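Local coordinates for alpha,alpha-trehalose-phosphate synthase (UDP-forming) (Burkholderia multivorans, PDB 5UOF), which belongs to glycosyltransferase family 20 and has the two-domain GT-B architecture, each domain built around a largely parallel beta sheet, at residues I159-H164 with D190-Q195. Sequence-based numbering, arbitrary orientation.
Sequences IGFFLH and DVTGFQ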
loop_
_atom_site.group_PDB
_atom_site.type_symbol
_atom_site.label_atom_id
_atom_site.label_comp_id
_atom_site.label_asym_id
_atom_site.label_seq_id
_atom_site.Cartn_x
_atom_site.Cartn_y
_atom_site.Cartn_z
ATOM N N ILE A 159 -25.358 5.941 16.712
ATOM C CA ILE A 159 -24.956 4.841 15.846
ATOM C C ILE A 159 -23.449 4.703 15.933
ATOM O O ILE A 159 -22.729 5.691 15.785
ATOM C CB ILE A 159 -25.367 5.053 14.377
ATOM C CG1 ILE A 159 -26.819 5.535 14.273
ATOM C CG2 ILE A 159 -25.198 3.752 13.606
ATOM C CD1 ILE A 159 -27.246 5.849 12.833
ATOM N N GLY A 160 -22.979 3.484 16.157
ATOM C CA GLY A 160 -21.558 3.202 16.178
ATOM C C GLY A 160 -21.178 2.229 15.080
ATOM O O GLY A 160 -21.981 1.394 14.660
ATOM N N PHE A 161 -19.932 2.337 14.627
ATOM C CA PHE A 161 -19.376 1.444 13.620
ATOM C C PHE A 161 -18.136 0.804 14.208
ATOM O O PHE A 161 -17.360 1.474 14.892
ATOM C CB PHE A 161 -19.001 2.220 12.330
ATOM C CG PHE A 161 -18.472 1.348 11.212
ATOM C CD1 PHE A 161 -19.306 0.447 10.555
ATOM C CD2 PHE A 161 -17.150 1.462 10.786
ATOM C CE1 PHE A 161 -18.824 -0.345 9.517
ATOM C CE2 PHE A 161 -16.664 0.670 9.745
ATOM C CZ PHE A 161 -17.496 -0.231 9.114
ATOM N N PHE A 162 -17.953 -0.493 13.966
ATOM C CA PHE A 162 -16.678 -1.136 14.273
ATOM C C PHE A 162 -16.154 -1.830 13.027
ATOM O O PHE A 162 -16.830 -2.693 12.455
ATOM C CB PHE A 162 -16.773 -2.134 15.430
ATOM C CG PHE A 162 -15.419 -2.659 15.837
ATOM C CD1 PHE A 162 -14.589 -1.875 16.617
ATOM C CD2 PHE A 162 -14.939 -3.879 15.362
ATOM C CE1 PHE A 162 -13.313 -2.310 16.952
ATOM C CE2 PHE A 162 -13.674 -4.328 15.715
ATOM C CZ PHE A 162 -12.858 -3.541 16.508
ATOM N N LEU A 163 -14.948 -1.450 12.613
ATOM C CA LEU A 163 -14.272 -2.060 11.478
ATOM C C LEU A 163 -13.406 -3.214 11.972
ATOM O O LEU A 163 -12.490 -3.008 12.774
ATOM C CB LEU A 163 -13.413 -1.022 10.759
ATOM C CG LEU A 163 -12.812 -1.492 9.436
ATOM C CD1 LEU A 163 -13.939 -1.679 8.387
ATOM C CD2 LEU A 163 -11.778 -0.464 8.964
ATOM N N HIS A 164 -13.693 -4.427 11.499
ATOM C CA HIS A 164 -12.939 -5.592 11.947
ATOM C C HIS A 164 -11.646 -5.808 11.167
ATOM O O HIS A 164 -10.749 -6.503 11.657
ATOM C CB HIS A 164 -13.802 -6.848 11.852
ATOM C CG HIS A 164 -14.977 -6.838 12.777
ATOM N ND1 HIS A 164 -15.102 -7.732 13.821
ATOM C CD2 HIS A 164 -16.066 -6.039 12.830
ATOM C CE1 HIS A 164 -16.224 -7.482 14.474
ATOM N NE2 HIS A 164 -16.834 -6.468 13.886
ATOM N N ASP A 190 -21.761 8.228 15.155
ATOM C CA ASP A 190 -21.321 8.960 16.338
ATOM C C ASP A 190 -20.051 8.370 16.922
ATOM O O ASP A 190 -19.268 9.093 17.548
ATOM C CB ASP A 190 -22.417 8.965 17.399
ATOM C CG ASP A 190 -23.694 9.534 16.873
ATOM O OD1 ASP A 190 -23.726 10.756 16.618
ATOM O OD2 ASP A 190 -24.638 8.748 16.664
ATOM N N VAL A 191 -19.841 7.069 16.737
ATOM C CA VAL A 191 -18.635 6.381 17.180
ATOM C C VAL A 191 -18.120 5.537 16.023
ATOM O O VAL A 191 -18.871 4.739 15.445
ATOM C CB VAL A 191 -18.892 5.493 18.413
ATOM C CG1 VAL A 191 -17.584 4.834 18.878
ATOM C CG2 VAL A 191 -19.545 6.293 19.558
ATOM N N THR A 192 -16.851 5.723 15.671
ATOM C CA THR A 192 -16.188 4.930 14.643
ATOM C C THR A 192 -15.016 4.214 15.301
ATOM O O THR A 192 -14.028 4.853 15.678
ATOM C CB THR A 192 -15.738 5.819 13.484
ATOM O OG1 THR A 192 -16.881 6.508 12.957
ATOM C CG2 THR A 192 -15.125 4.991 12.388
ATOM N N GLY A 193 -15.133 2.899 15.449
ATOM C CA GLY A 193 -14.156 2.106 16.173
ATOM C C GLY A 193 -13.320 1.257 15.242
ATOM O O GLY A 193 -13.804 0.780 14.210
ATOM N N PHE A 194 -12.058 1.074 15.626
ATOM C CA PHE A 194 -11.067 0.345 14.856
ATOM C C PHE A 194 -10.381 -0.694 15.733
ATOM O O PHE A 194 -10.450 -0.647 16.963
ATOM C CB PHE A 194 -10.014 1.297 14.275
ATOM C CG PHE A 194 -10.591 2.335 13.356
ATOM C CD1 PHE A 194 -10.745 2.063 12.013
ATOM C CD2 PHE A 194 -10.995 3.565 13.850
ATOM C CE1 PHE A 194 -11.296 3.010 11.160
ATOM C CE2 PHE A 194 -11.540 4.517 13.010
ATOM C CZ PHE A 194 -11.680 4.236 11.659
ATOM N N GLN A 195 -9.674 -1.619 15.083
ATOM C CA GLN A 195 -8.962 -2.648 15.838
ATOM C C GLN A 195 -7.779 -2.063 16.608
ATOM O O GLN A 195 -7.577 -2.388 17.785
ATOM C CB GLN A 195 -8.500 -3.774 14.906
ATOM C CG GLN A 195 -9.665 -4.632 14.343
ATOM C CD GLN A 195 -10.111 -5.763 15.280
ATOM O OE1 GLN A 195 -9.900 -5.716 16.499
ATOM N NE2 GLN A 195 -10.712 -6.798 14.700
HETATM O O HOH W 1 -10.045 -1.617 12.280
#
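Ile159 O takes two backbone donors where the strands begin: Asp190 N at 2.8 Å, near the carbonyl line but with its N-H bent to 133°, and Val191 N in a weaker bond. Asp190 reaches back with its carboxylate, whose OD2 accepts Ile159 N through the anti lone pair at 2.9 Å; Arg151 and Arg226 salt-bridge the same carboxylate. From there strands 159-162 and 191-194 run parallel, the ladder passing from Phe161 N to Val191 O, Gly193 N to Phe161 O and Leu163 N to Gly193 O.

Phe162, its CG anti to the backbone N (chi1 -173°), brings the CD1-CE1 side of its ring against the Gly193-Phe194 backbone, with CD1 3.6 Å from Gly193 C and CE1 3.3 Å from Phe194 O. Gln195 crosses the Phe162 side chain at about a right angle, setting OE1 at the ring edge, 3.7 Å from CZ. Its NE2 donates to His164 O at 3.1 Å, while OE1 accepts Ile235 N, which defines the amide's flip. A water accepts Gln195 N and lies 2.9 Å from Leu163 O. On the Phe161 and Thr192 side of the sheet, Leu163 CD2 meets the edge of the Phe194 ring. Inside the N-terminal Rossmann-like sheet, side-chain polar groups thus continue the pairing of these neighbouring strands past both ends of the ladder: a carboxylate at the start, an amide at the finish.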